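PDB 2RIH: conserved protein with 2 CBS domains from Pyrobaculum aerophilum, which binds AMP through a pair of CBS domains that together form a Bateman module, and so probably serves as an adenylate-sensing protein. Local coordinates for residues L18-T23 and L41-N46; R49-V54 and P72-A77. One frame throughout, in Å; residues are numbered along the deposited sequence. Where two conformers were deposited one is given.

Interaction 1. Residues L18-T23 and L41-N46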
loop_
_atom_site.group_PDB
_atom_site.type_symbol
_atom_site.label_atom_id
_atom_site.label_comp_id
_atom_site.label_asym_id
_atom_site.label_seq_id
_atom_site.Cartn_x
_atom_site.Cartn_y
_atom_site.Cartn_z
ATOM N N LEU A 18 16.082 6.397 -7.612
ATOM C CA LEU A 18 16.862 5.851 -8.700
ATOM C C LEU A 18 16.883 6.899 -9.811
ATOM O O LEU A 18 15.977 7.730 -9.894
ATOM C CB LEU A 18 16.247 4.543 -9.213
ATOM C CG LEU A 18 16.201 3.333 -8.269
ATOM C CD1 LEU A 18 14.945 3.350 -7.379
ATOM C CD2 LEU A 18 16.257 2.053 -9.070
ATOM N N PRO A 19 17.931 6.889 -10.653
ATOM C CA PRO A 19 17.876 7.800 -11.798
ATOM C C PRO A 19 16.700 7.481 -12.727
ATOM O O PRO A 19 16.213 6.343 -12.766
ATOM C CB PRO A 19 19.225 7.600 -12.499
ATOM C CG PRO A 19 19.787 6.336 -11.958
ATOM C CD PRO A 19 19.181 6.114 -10.605
ATOM N N GLU A 20 16.252 8.502 -13.448
ATOM C CA GLU A 20 15.106 8.406 -14.355
ATOM C C GLU A 20 15.216 7.351 -15.466
ATOM O O GLU A 20 14.210 7.019 -16.091
ATOM C CB GLU A 20 14.824 9.780 -14.980
ATOM C CG GLU A 20 15.991 10.408 -15.743
ATOM C CD GLU A 20 15.600 11.708 -16.413
ATOM O OE1 GLU A 20 16.281 12.721 -16.196
ATOM O OE2 GLU A 20 14.596 11.719 -17.149
ATOM N N THR A 21 16.427 6.849 -15.706
ATOM C CA THR A 21 16.695 5.795 -16.693
ATOM C C THR A 21 16.513 4.379 -16.131
ATOM O O THR A 21 16.672 3.395 -16.860
ATOM C CB THR A 21 18.153 5.891 -17.196
ATOM O OG1 THR A 21 19.028 6.016 -16.068
ATOM C CG2 THR A 21 18.344 7.097 -18.111
ATOM N N ALA A 22 16.196 4.276 -14.839
ATOM C CA ALA A 22 16.027 2.980 -14.179
ATOM C C ALA A 22 15.022 2.071 -14.897
ATOM O O ALA A 22 14.045 2.534 -15.499
ATOM C CB ALA A 22 15.597 3.181 -12.715
ATOM N N THR A 23 15.264 0.767 -14.822
ATOM C CA THR A 23 14.318 -0.195 -15.358
ATOM C C THR A 23 13.272 -0.488 -14.297
ATOM O O THR A 23 13.453 -0.154 -13.130
ATOM C CB THR A 23 14.993 -1.509 -15.781
ATOM O OG1 THR A 23 15.471 -2.209 -14.622
ATOM C CG2 THR A 23 16.136 -1.235 -16.764
ATOM N N LEU A 41 12.022 8.701 -8.895
ATOM C CA LEU A 41 12.954 8.781 -10.023
ATOM C C LEU A 41 13.467 10.210 -10.062
ATOM O O LEU A 41 12.682 11.153 -9.975
ATOM C CB LEU A 41 12.298 8.375 -11.343
ATOM C CG LEU A 41 11.794 6.927 -11.492
ATOM C CD1 LEU A 41 11.453 6.635 -12.958
ATOM C CD2 LEU A 41 12.781 5.876 -10.968
ATOM N N THR A 42 14.789 10.368 -10.131
ATOM C CA THR A 42 15.410 11.687 -10.063
ATOM C C THR A 42 16.035 12.079 -11.398
ATOM O O THR A 42 16.355 11.224 -12.233
ATOM C CB THR A 42 16.478 11.762 -8.936
ATOM O OG1 THR A 42 17.479 10.763 -9.151
ATOM C CG2 THR A 42 15.829 11.537 -7.566
ATOM N N ALA A 43 16.188 13.386 -11.585
ATOM C CA ALA A 43 16.744 13.942 -12.806
ATOM C C ALA A 43 18.167 13.425 -13.016
ATOM O O ALA A 43 18.964 13.368 -12.075
ATOM C CB ALA A 43 16.732 15.468 -12.748
ATOM N N ARG A 44 18.462 13.035 -14.251
ATOM C CA ARG A 44 19.781 12.528 -14.603
ATOM C C ARG A 44 20.898 13.489 -14.167
ATOM O O ARG A 44 21.929 13.053 -13.643
ATOM C CB ARG A 44 19.848 12.227 -16.109
ATOM C CG ARG A 44 19.613 13.428 -17.024
ATOM C CD ARG A 44 18.980 13.033 -18.365
ATOM N NE ARG A 44 19.656 11.896 -19.000
ATOM C CZ ARG A 44 19.108 10.707 -19.263
ATOM N NH1 ARG A 44 17.836 10.443 -18.970
ATOM N NH2 ARG A 44 19.845 9.764 -19.844
ATOM N N ASP A 45 20.699 14.791 -14.366
ATOM C CA ASP A 45 21.722 15.785 -14.008
ATOM C C ASP A 45 21.615 16.319 -12.571
ATOM O O ASP A 45 22.482 17.079 -12.139
ATOM C CB ASP A 45 21.720 16.955 -15.008
ATOM C CG ASP A 45 22.316 16.583 -16.367
ATOM O OD1 ASP A 45 23.057 15.580 -16.463
ATOM O OD2 ASP A 45 22.048 17.311 -17.344
ATOM N N ASN A 46 20.564 15.945 -11.838
ATOM C CA ASN A 46 20.442 16.318 -10.422
ATOM C C ASN A 46 19.717 15.241 -9.604
ATOM O O ASN A 46 18.486 15.195 -9.595
ATOM C CB ASN A 46 19.715 17.662 -10.299
ATOM C CG ASN A 46 19.702 18.207 -8.872
ATOM O OD1 ASN A 46 20.240 17.594 -7.945
ATOM N ND2 ASN A 46 19.083 19.370 -8.696
#
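Residues 18-19 and 41-42 run side by side in two parallel strands, with Pro19 and Thr42 4.9 Å apart between their CA atoms. Thr42 N gives its hydrogen to Leu18 O at 2.9 Å, and Glu20 N returns a bond to Thr42 O at 3.0 Å, so Thr42 is gripped by its peptide groups before the strands part. A type I turn from Pro19 to Ala22 then carries the chain off, while Leu41 lays CD2 against Leu18 CB and the methyl of Ala22. Glu20 continues the pairing with its side chain. Its CG sits in the crowded position between backbone N and carbonyl carbon (chi1 57°), and the extended chain reaches the next turn, where the anti lone pair of Glu20 OE1 takes the N-H of Arg44 N at 2.9 Å, nearly straight at 165°. The Arg44 guanidinium, its plane 62° from the carboxylate, meets it at an edge; the salt bridge from Arg44 NH1 to Glu20 OE1 is long, and Thr21 CG2 touches NH1 and NH2. An alanine here would remove the carboxylate that accepts the Arg44 N-H, and would probably leave the 43-46 turn less firmly held. The parallel strand pairing is that of a beta-alpha-beta unit, as in a CBS domain: strand 16-19, helix 24-34, strand 38-43.

Interaction 2. Residues R49-V54 and P72-A77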
loop_
_atom_site.group_PDB
_atom_site.type_symbol
_atom_site.label_atom_id
_atom_site.label_comp_id
_atom_site.label_asym_id
_atom_site.label_seq_id
_atom_site.Cartn_x
_atom_site.Cartn_y
_atom_site.Cartn_z
ATOM N N ARG A 49 16.595 16.209 -7.339
ATOM C CA ARG A 49 15.348 16.700 -7.922
ATOM C C ARG A 49 14.427 15.555 -8.370
ATOM O O ARG A 49 14.767 14.809 -9.283
ATOM C CB ARG A 49 15.653 17.620 -9.112
ATOM C CG ARG A 49 14.495 18.536 -9.488
ATOM C CD ARG A 49 14.865 19.547 -10.575
ATOM N NE ARG A 49 14.701 19.004 -11.927
ATOM C CZ ARG A 49 15.689 18.642 -12.752
ATOM N NH1 ARG A 49 16.968 18.754 -12.403
ATOM N NH2 ARG A 49 15.385 18.162 -13.955
ATOM N N PRO A 50 13.256 15.397 -7.714
ATOM C CA PRO A 50 12.291 14.382 -8.181
ATOM C C PRO A 50 11.654 14.732 -9.518
ATOM O O PRO A 50 11.273 15.887 -9.738
ATOM C CB PRO A 50 11.208 14.378 -7.091
ATOM C CG PRO A 50 11.795 15.058 -5.943
ATOM C CD PRO A 50 12.767 16.058 -6.493
ATOM N N VAL A 51 11.561 13.751 -10.413
ATOM C CA VAL A 51 10.875 13.950 -11.697
ATOM C C VAL A 51 9.690 12.996 -11.849
ATOM O O VAL A 51 8.768 13.258 -12.613
ATOM C CB VAL A 51 11.851 13.852 -12.899
ATOM C CG1 VAL A 51 12.912 14.972 -12.802
ATOM C CG2 VAL A 51 12.507 12.482 -12.982
ATOM N N ALA A 52 9.693 11.904 -11.094
ATOM C CA ALA A 52 8.634 10.921 -11.204
ATOM C C ALA A 52 8.653 10.000 -10.010
ATOM O O ALA A 52 9.634 9.963 -9.262
ATOM C CB ALA A 52 8.795 10.113 -12.497
ATOM N N VAL A 53 7.563 9.261 -9.840
ATOM C CA VAL A 53 7.466 8.234 -8.818
ATOM C C VAL A 53 6.938 6.933 -9.418
ATOM O O VAL A 53 6.136 6.944 -10.363
ATOM C CB VAL A 53 6.578 8.679 -7.620
ATOM C CG1 VAL A 53 7.183 9.913 -6.960
ATOM C CG2 VAL A 53 5.113 8.940 -8.046
ATOM N N VAL A 54 7.424 5.824 -8.866
ATOM C CA VAL A 54 6.964 4.490 -9.203
ATOM C C VAL A 54 6.674 3.755 -7.903
ATOM O O VAL A 54 7.559 3.603 -7.060
ATOM C CB VAL A 54 8.032 3.694 -9.994
ATOM C CG1 VAL A 54 7.511 2.302 -10.354
ATOM C CG2 VAL A 54 8.436 4.450 -11.247
ATOM N N PRO A 72 12.276 0.196 -19.426
ATOM C CA PRO A 72 12.287 1.408 -18.615
ATOM C C PRO A 72 11.094 1.551 -17.662
ATOM O O PRO A 72 9.962 1.166 -18.003
ATOM C CB PRO A 72 12.289 2.531 -19.662
ATOM C CG PRO A 72 11.810 1.909 -20.911
ATOM C CD PRO A 72 12.288 0.500 -20.867
ATOM N N ALA A 73 11.364 2.109 -16.479
ATOM C CA ALA A 73 10.330 2.392 -15.478
ATOM C C ALA A 73 9.604 3.699 -15.744
ATOM O O ALA A 73 8.451 3.840 -15.357
ATOM C CB ALA A 73 10.924 2.408 -14.068
ATOM N N MET A 74 10.261 4.660 -16.393
ATOM C CA MET A 74 9.639 5.975 -16.613
ATOM C C MET A 74 8.247 5.916 -17.262
ATOM O O MET A 74 7.341 6.624 -16.812
ATOM C CB MET A 74 10.566 6.931 -17.386
ATOM C CG MET A 74 10.014 8.367 -17.512
ATOM S SD MET A 74 9.665 9.180 -15.926
ATOM C CE MET A 74 11.321 9.697 -15.484
ATOM N N PRO A 75 8.066 5.106 -18.326
ATOM C CA PRO A 75 6.717 4.975 -18.895
ATOM C C PRO A 75 5.614 4.515 -17.917
ATOM O O PRO A 75 4.453 4.791 -18.164
ATOM C CB PRO A 75 6.907 3.947 -20.019
ATOM C CG PRO A 75 8.334 4.074 -20.403
ATOM C CD PRO A 75 9.056 4.341 -19.109
ATOM N N ILE A 76 5.955 3.829 -16.829
ATOM C CA ILE A 76 4.930 3.425 -15.856
ATOM C C ILE A 76 4.858 4.394 -14.665
ATOM O O ILE A 76 4.036 4.222 -13.768
ATOM C CB ILE A 76 5.105 1.963 -15.375
ATOM C CG1 ILE A 76 6.312 1.792 -14.445
ATOM C CG2 ILE A 76 5.213 1.035 -16.571
ATOM C CD1 ILE A 76 6.273 0.515 -13.641
ATOM N N ALA A 77 5.717 5.409 -14.687
ATOM C CA ALA A 77 5.850 6.370 -13.595
ATOM C C ALA A 77 4.748 7.430 -13.592
ATOM O O ALA A 77 4.057 7.641 -14.589
ATOM C CB ALA A 77 7.226 7.036 -13.675
#
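A methionine bent at two successive torsions is the most distinctive element here: Met74 leaves its backbone with CG anti to N (chi1 -174°), then folds at chi2 and chi3 so that sulfur and methyl both lie against strand 50-55. Met74 SD rests 3.7 Å from Ala52 CB, and Met74 CE meets Val51 CG2 at 3.9 Å, the side chains of Met74 and Val51 crossing at about a right angle. One thioether can serve two consecutive residues because Val51 and Ala52 form a classic beta bulge, both facing Leu41 of the adjoining strand. Further along, the small side chain of Ala77 nestles between two residues of the strand, Ala77 CB lying 3.6 Å from Ala52 CB and 3.7 Å from Val54 CG2. The backbones come close as well, with Ala77 CA 3.3 Å from Val53 O in a bent CA-H...O contact. In the CBS fold this is where the chain, having left the three-stranded sheet through helix 56-64, returns to pack on strand 50-55 in the loop that leads to strand 82-84; Asn78, an AMP-binding residue, makes a backbone hydrogen bond with Val53. Val54 divides its branches at this return. Val54 CG1, anti to the backbone N (chi1 -179°), meets Ile76 CD1 at 3.9 Å, while CG2 faces Ala73 and Ala77. The short 3-10 segment 74-76, with Ala73 and Ala77 at its two ends, presents these partners, and Val27 of helix 24-34 packs against both Val54 and Ala73.

In the fold
The two contacts follow in series along the chain, interaction 1 closing before interaction 2 opens, and their centres lie about 8 Å apart. Both draw on one mixed sheet, in which strand 38-43 stands between parallel strand 16-19 and antiparallel strand 50-55. Leu41 joins them through its backbone, which probably bonds to Val51 and Ala52, and Met74 touches Glu20 as well as the strand. Helix 24-34 borders both. Interaction 1 thus pairs the outer strand 16-19 with the central strand, and interaction 2 packs the returning loop, between helix 56-64 and strand 82-84, on the other outer strand, 50-55, close to residues such as Asn78 and Arg61 that bind AMP.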